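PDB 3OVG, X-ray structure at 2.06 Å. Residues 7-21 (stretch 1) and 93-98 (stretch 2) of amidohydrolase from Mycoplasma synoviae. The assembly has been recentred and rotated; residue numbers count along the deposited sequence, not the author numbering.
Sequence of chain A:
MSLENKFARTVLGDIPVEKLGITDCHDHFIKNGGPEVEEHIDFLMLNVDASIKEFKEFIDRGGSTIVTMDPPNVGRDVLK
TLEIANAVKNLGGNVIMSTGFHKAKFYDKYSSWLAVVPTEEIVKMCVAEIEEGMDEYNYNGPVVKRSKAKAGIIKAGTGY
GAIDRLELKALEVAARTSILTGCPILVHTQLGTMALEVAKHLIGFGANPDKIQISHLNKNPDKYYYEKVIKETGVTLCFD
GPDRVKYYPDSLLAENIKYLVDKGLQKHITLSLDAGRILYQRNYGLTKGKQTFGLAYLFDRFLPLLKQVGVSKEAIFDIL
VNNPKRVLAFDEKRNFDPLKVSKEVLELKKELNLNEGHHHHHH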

ATOM      1  N   PHE A   7      17.219  46.719   6.418  1.00 20.10           N
ATOM      2  CA  PHE A   7      17.600  45.842   5.326  1.00 19.71           C
ATOM      3  C   PHE A   7      16.908  44.481   5.367  1.00 20.08           C
ATOM      4  O   PHE A   7      16.391  44.065   6.410  1.00 20.09           O
ATOM      5  CB  PHE A   7      19.116  45.657   5.297  1.00 20.89           C
ATOM      6  CG  PHE A   7      19.648  44.841   6.436  1.00 22.33           C
ATOM      7  CD1 PHE A   7      19.750  43.463   6.328  1.00 22.22           C
ATOM      8  CD2 PHE A   7      20.034  45.458   7.625  1.00 22.35           C
ATOM      9  CE1 PHE A   7      20.277  42.698   7.394  1.00 22.44           C
ATOM     10  CE2 PHE A   7      20.539  44.722   8.683  1.00 21.05           C
ATOM     11  CZ  PHE A   7      20.657  43.344   8.573  1.00 23.02           C
ATOM     12  N   ALA A   8      16.895  43.812   4.219  1.00 18.99           N
ATOM     13  CA  ALA A   8      16.567  42.392   4.135  1.00 18.43           C
ATOM     14  C   ALA A   8      17.845  41.684   3.707  1.00 17.95           C
ATOM     15  O   ALA A   8      18.707  42.267   3.051  1.00 17.05           O
ATOM     16  CB  ALA A   8      15.461  42.152   3.129  1.00 16.92           C
ATOM     17  N   ARG A   9      17.965  40.419   4.053  1.00 17.15           N
ATOM     18  CA  ARG A   9      19.212  39.716   3.769  1.00 17.44           C
ATOM     19  C   ARG A   9      18.996  38.715   2.630  1.00 16.50           C
ATOM     20  O   ARG A   9      18.399  37.666   2.853  1.00 17.27           O
ATOM     21  CB  ARG A   9      19.699  38.997   5.036  1.00 17.16           C
ATOM     22  CG  ARG A   9      20.910  38.099   4.816  1.00 15.66           C
ATOM     23  CD  ARG A   9      21.729  37.998   6.093  1.00 19.08           C
ATOM     24  NE  ARG A   9      22.218  39.305   6.528  1.00 19.02           N
ATOM     25  CZ  ARG A   9      22.636  39.587   7.767  1.00 19.66           C
ATOM     26  NH1 ARG A   9      22.622  38.669   8.727  1.00 16.56           N
ATOM     27  NH2 ARG A   9      23.042  40.810   8.057  1.00 17.83           N
ATOM     28  N   THR A  10      19.448  39.041   1.413  1.00 15.56           N
ATOM     29  CA  THR A  10      19.297  38.140   0.279  1.00 14.83           C
ATOM     30  C   THR A  10      20.548  37.317   0.118  1.00 16.84           C
ATOM     31  O   THR A  10      21.569  37.578   0.781  1.00 15.31           O
ATOM     32  CB  THR A  10      19.019  38.862  -1.086  1.00 18.31           C
ATOM     33  OG1 THR A  10      20.227  39.431  -1.605  1.00 17.54           O
ATOM     34  CG2 THR A  10      17.975  39.925  -0.938  1.00 15.85           C
ATOM     35  N   VAL A  11      20.465  36.314  -0.753  1.00 13.92           N
ATOM     36  CA  VAL A  11      21.597  35.427  -1.006  1.00 16.05           C
ATOM     37  C   VAL A  11      22.734  36.202  -1.634  1.00 18.18           C
ATOM     38  O   VAL A  11      23.877  35.855  -1.476  1.00 18.34           O
ATOM     39  CB  VAL A  11      21.195  34.187  -1.869  1.00 16.84           C
ATOM     40  CG1 VAL A  11      20.124  33.379  -1.112  1.00 15.01           C
ATOM     41  CG2 VAL A  11      20.706  34.622  -3.278  1.00 16.50           C
ATOM     42  N   LEU A  12      22.427  37.308  -2.286  1.00 18.90           N
ATOM     43  CA  LEU A  12      23.502  38.087  -2.886  1.00 20.83           C
ATOM     44  C   LEU A  12      23.906  39.255  -2.007  1.00 22.80           C
ATOM     45  O   LEU A  12      24.707  40.074  -2.428  1.00 22.92           O
ATOM     46  CB  LEU A  12      23.093  38.603  -4.258  1.00 18.65           C
ATOM     47  CG  LEU A  12      23.410  37.758  -5.502  1.00 24.51           C
ATOM     48  CD1 LEU A  12      23.842  36.324  -5.211  1.00 19.14           C
ATOM     49  CD2 LEU A  12      22.244  37.815  -6.478  1.00 21.08           C
ATOM     50  N   GLY A  13      23.362  39.342  -0.790  1.00 19.79           N
ATOM     51  CA  GLY A  13      23.699  40.464   0.082  1.00 18.41           C
ATOM     52  C   GLY A  13      22.517  41.249   0.652  1.00 20.36           C
ATOM     53  O   GLY A  13      21.364  41.101   0.208  1.00 17.85           O
ATOM     54  N   ASP A  14      22.801  42.070   1.660  1.00 19.25           N
ATOM     55  CA  ASP A  14      21.765  42.829   2.314  1.00 18.37           C
ATOM     56  C   ASP A  14      21.346  43.908   1.357  1.00 21.40           C
ATOM     57  O   ASP A  14      22.191  44.498   0.687  1.00 21.58           O
ATOM     58  CB  ASP A  14      22.306  43.432   3.607  1.00 19.14           C
ATOM     59  CG  ASP A  14      22.586  42.366   4.665  1.00 21.26           C
ATOM     60  OD1 ASP A  14      22.300  41.170   4.403  1.00 20.93           O
ATOM     61  OD2 ASP A  14      23.094  42.706   5.753  1.00 21.17           O
ATOM     62  N   ILE A  15      20.043  44.149   1.246  1.00 19.87           N
ATOM     63  CA  ILE A  15      19.552  45.255   0.444  1.00 19.56           C
ATOM     64  C   ILE A  15      18.623  46.137   1.261  1.00 20.28           C
ATOM     65  O   ILE A  15      18.003  45.674   2.205  1.00 22.75           O
ATOM     66  CB  ILE A  15      18.728  44.776  -0.775  1.00 20.04           C
ATOM     67  CG1 ILE A  15      17.462  44.063  -0.308  1.00 18.50           C
ATOM     68  CG2 ILE A  15      19.565  43.868  -1.657  1.00 21.40           C
ATOM     69  CD1 ILE A  15      16.608  43.574  -1.454  1.00 21.82           C
ATOM     70  N   PRO A  16      18.494  47.414   0.879  1.00 20.36           N
ATOM     71  CA  PRO A  16      17.490  48.237   1.573  1.00 24.28           C
ATOM     72  C   PRO A  16      16.111  47.628   1.355  1.00 22.65           C
ATOM     73  O   PRO A  16      15.822  47.135   0.266  1.00 23.00           O
ATOM     74  CB  PRO A  16      17.563  49.599   0.862  1.00 22.46           C
ATOM     75  CG  PRO A  16      18.864  49.599   0.098  1.00 26.85           C
ATOM     76  CD  PRO A  16      19.210  48.133  -0.190  1.00 22.36           C
ATOM     77  N   VAL A  17      15.248  47.684   2.358  1.00 23.38           N
ATOM     78  CA  VAL A  17      13.942  47.059   2.190  1.00 22.27           C
ATOM     79  C   VAL A  17      13.124  47.657   1.027  1.00 22.01           C
ATOM     80  O   VAL A  17      12.248  47.002   0.486  1.00 21.56           O
ATOM     81  CB  VAL A  17      13.126  47.062   3.499  1.00 22.53           C
ATOM     82  CG1 VAL A  17      13.776  46.141   4.529  1.00 20.15           C
ATOM     83  CG2 VAL A  17      12.948  48.503   4.022  1.00 23.29           C
ATOM     84  N   GLU A  18      13.412  48.893   0.634  1.00 25.36           N
ATOM     85  CA  GLU A  18      12.656  49.543  -0.441  1.00 23.51           C
ATOM     86  C   GLU A  18      12.928  48.838  -1.746  1.00 22.52           C
ATOM     87  O   GLU A  18      12.228  49.055  -2.706  1.00 22.72           O
ATOM     88  CB  GLU A  18      13.042  51.020  -0.558  1.00 26.25           C
ATOM     89  CG  GLU A  18      12.729  51.845   0.714  1.00 31.09           C
ATOM     90  CD  GLU A  18      13.727  51.643   1.885  1.00 30.77           C
ATOM     91  OE1 GLU A  18      14.828  51.041   1.726  1.00 25.01           O
ATOM     92  OE2 GLU A  18      13.383  52.104   2.993  1.00 36.29           O
ATOM     93  N   LYS A  19      13.933  47.960  -1.762  1.00 21.68           N
ATOM     94  CA  LYS A  19      14.345  47.281  -2.987  1.00 20.13           C
ATOM     95  C   LYS A  19      13.687  45.882  -3.090  1.00 20.79           C
ATOM     96  O   LYS A  19      13.819  45.197  -4.095  1.00 20.57           O
ATOM     97  CB  LYS A  19      15.867  47.151  -2.993  1.00 24.09           C
ATOM     98  CG  LYS A  19      16.534  47.414  -4.310  1.00 34.38           C
ATOM     99  CD  LYS A  19      17.151  48.818  -4.388  1.00 37.90           C
ATOM    100  CE  LYS A  19      18.586  48.800  -3.826  1.00 40.79           C
ATOM    101  NZ  LYS A  19      19.522  49.801  -4.459  1.00 44.36           N
ATOM    102  N   LEU A  20      12.996  45.470  -2.039  1.00 18.18           N
ATOM    103  CA  LEU A  20      12.251  44.209  -2.055  1.00 19.27           C
ATOM    104  C   LEU A  20      11.164  44.199  -3.138  1.00 19.24           C
ATOM    105  O   LEU A  20      10.985  43.184  -3.798  1.00 17.60           O
ATOM    106  CB  LEU A  20      11.646  43.898  -0.667  1.00 18.16           C
ATOM    107  CG  LEU A  20      12.596  43.350   0.428  1.00 17.06           C
ATOM    108  CD1 LEU A  20      12.044  43.429   1.870  1.00 15.39           C
ATOM    109  CD2 LEU A  20      13.033  41.910   0.141  1.00 18.53           C
ATOM    110  N   GLY A  21      10.443  45.317  -3.304  1.00 18.15           N
ATOM    111  CA  GLY A  21       9.348  45.400  -4.263  1.00 17.70           C
ATOM    112  C   GLY A  21       8.258  44.373  -3.980  1.00 19.23           C
ATOM    113  O   GLY A  21       8.060  43.969  -2.818  1.00 15.26           O
ATOM    114  N   GLY A  93      15.637  40.904  -9.738  1.00 22.17           N
ATOM    115  CA  GLY A  93      15.126  39.805  -8.926  1.00 20.36           C
ATOM    116  C   GLY A  93      15.954  39.598  -7.660  1.00 20.73           C
ATOM    117  O   GLY A  93      17.178  39.724  -7.712  1.00 18.81           O
ATOM    118  N   ASN A  94      15.302  39.289  -6.534  1.00 16.71           N
ATOM    119  CA  ASN A  94      16.015  38.956  -5.295  1.00 17.43           C
ATOM    120  C   ASN A  94      15.572  37.603  -4.750  1.00 18.81           C
ATOM    121  O   ASN A  94      14.382  37.241  -4.846  1.00 17.95           O
ATOM    122  CB  ASN A  94      15.770  39.979  -4.177  1.00 18.46           C
ATOM    123  CG  ASN A  94      16.102  41.424  -4.583  1.00 21.12           C
ATOM    124  OD1 ASN A  94      15.191  42.255  -4.776  1.00 21.29           O
ATOM    125  ND2 ASN A  94      17.399  41.732  -4.693  1.00 16.24           N
ATOM    126  N   VAL A  95      16.513  36.878  -4.149  1.00 16.54           N
ATOM    127  CA  VAL A  95      16.199  35.630  -3.450  1.00 16.48           C
ATOM    128  C   VAL A  95      16.608  35.673  -1.968  1.00 16.73           C
ATOM    129  O   VAL A  95      17.729  36.091  -1.603  1.00 16.21           O
ATOM    130  CB  VAL A  95      16.862  34.445  -4.125  1.00 16.51           C
ATOM    131  CG1 VAL A  95      16.563  33.154  -3.341  1.00 14.53           C
ATOM    132  CG2 VAL A  95      16.388  34.332  -5.592  1.00 16.73           C
ATOM    133  N   ILE A  96      15.687  35.259  -1.107  1.00 17.24           N
ATOM    134  CA  ILE A  96      15.988  35.167   0.306  1.00 15.73           C
ATOM    135  C   ILE A  96      15.856  33.707   0.672  1.00 15.68           C
ATOM    136  O   ILE A  96      14.836  33.083   0.385  1.00 17.30           O
ATOM    137  CB  ILE A  96      15.048  36.024   1.138  1.00 16.89           C
ATOM    138  CG1 ILE A  96      15.306  37.514   0.849  1.00 17.10           C
ATOM    139  CG2 ILE A  96      15.231  35.704   2.645  1.00 16.95           C
ATOM    140  CD1 ILE A  96      14.344  38.443   1.626  1.00 17.38           C
HETATM  141  N   MSE A  97      16.894  33.136   1.272  1.00 14.47           N
HETATM  142  CA  MSE A  97      16.843  31.720   1.595  1.00 15.02           C
HETATM  143  C   MSE A  97      16.685  31.523   3.098  1.00 17.60           C
HETATM  144  O   MSE A  97      16.873  32.472   3.859  1.00 15.32           O
HETATM  145  CB  MSE A  97      18.097  31.005   1.067  1.00 14.53           C
HETATM  146  CG  MSE A  97      18.059  30.853  -0.465  1.00 13.75           C
HETATM  147 SE   MSE A  97      19.650  29.800  -0.992  1.00 29.14          SE
HETATM  148  CE  MSE A  97      19.011  27.969  -0.598  1.00 17.06           C
ATOM    149  N   SER A  98      16.401  30.284   3.522  1.00 15.37           N
ATOM    150  CA  SER A  98      16.003  30.044   4.904  1.00 13.66           C
ATOM    151  C   SER A  98      16.948  29.165   5.663  1.00 13.79           C
ATOM    152  O   SER A  98      17.554  28.232   5.096  1.00 15.86           O
ATOM    153  CB  SER A  98      14.622  29.414   4.947  1.00 13.55           C
ATOM    154  OG  SER A  98      14.165  29.285   6.283  1.00 16.60           O
TER
HETATM  155  O   HOH W   1      18.992  34.836   2.051  1.00 15.18           O

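Stretch 1 folds back on itself as a hairpin. Strands 7-10 and 13-16 are joined by a type I beta turn from Thr10 to Gly13, and backbone bonds hold the arms together: Ala8 N to Ile15 O at 3.0 Å, Ile15 N to Ala8 O at 2.9 Å, Thr10 N to Gly13 O at 3.1 Å and Gly13 N to Thr10 O at 3.0 Å. Gly13 has phi/psi of 127/166, where a CB would be jammed against the carbonyl O of Leu12, so the backbone by itself calls for glycine. The strand of stretch 2, beginning at Asn94, crosses strand 7-10 at 81°, with a closest axial approach of 5.9 Å. Such a steep crossing does not suit a ladder of sheet bonds, and direct hydrogen bonding across the stretches is limited to one link at the turn: Val11 N donates to Val95 O over 2.9 Å with an N-H...O angle of 160°. Nearby, Thr10 and Ile96 bring their CA atoms within 4.4 Å. A water adds a second, indirect backbone link, donating to Arg9 O at 3.0 Å and accepting from Met97 N at 2.8 Å.

The turn is also braced from within. Thr10 OG1 accepts from Leu12 N at 3.1 Å and donates to Gly13 O at 2.7 Å, so the hydroxyl is satisfied inside the hairpin. Thr10 meets stretch 2 through carbon instead, with CB 3.1 Å from Val95 O and CG2 3.9 Å from Asn94 CB.

Val11, whose CA-to-CB bond points toward stretch 2, adds apolar packing beside its backbone bond. Its CG2 lies 3.9 Å from Val95 CB, and its CG1 approaches CG of Met97, a selenomethionine, at 3.3 Å, which is tight for two carbons. A second apolar group gathers around Ile96: its CD1 is 4.0 Å from Leu20 CD2 and 4.2 Å from Ala8 CB, so one methyl touches both the first strand and the segment after the hairpin.

Asn94 also points toward stretch 1 and has the largest covered area of any residue here, 77 Å² of its surface. Its side-chain amide end lies near Lys19 and Ile15, but the orientation of that amide is uncertain.

Arg9 contributes differently. Its side chain leads away from stretch 2 into a salt bridge across the hairpin, with NE 2.8 Å from Asp14 OD1 and NH2 3.0 Å from Asp14 OD2, both near-linear at 171°. Its backbone still faces the contact, Arg9 O lying 3.7 Å from Ile96 CG1.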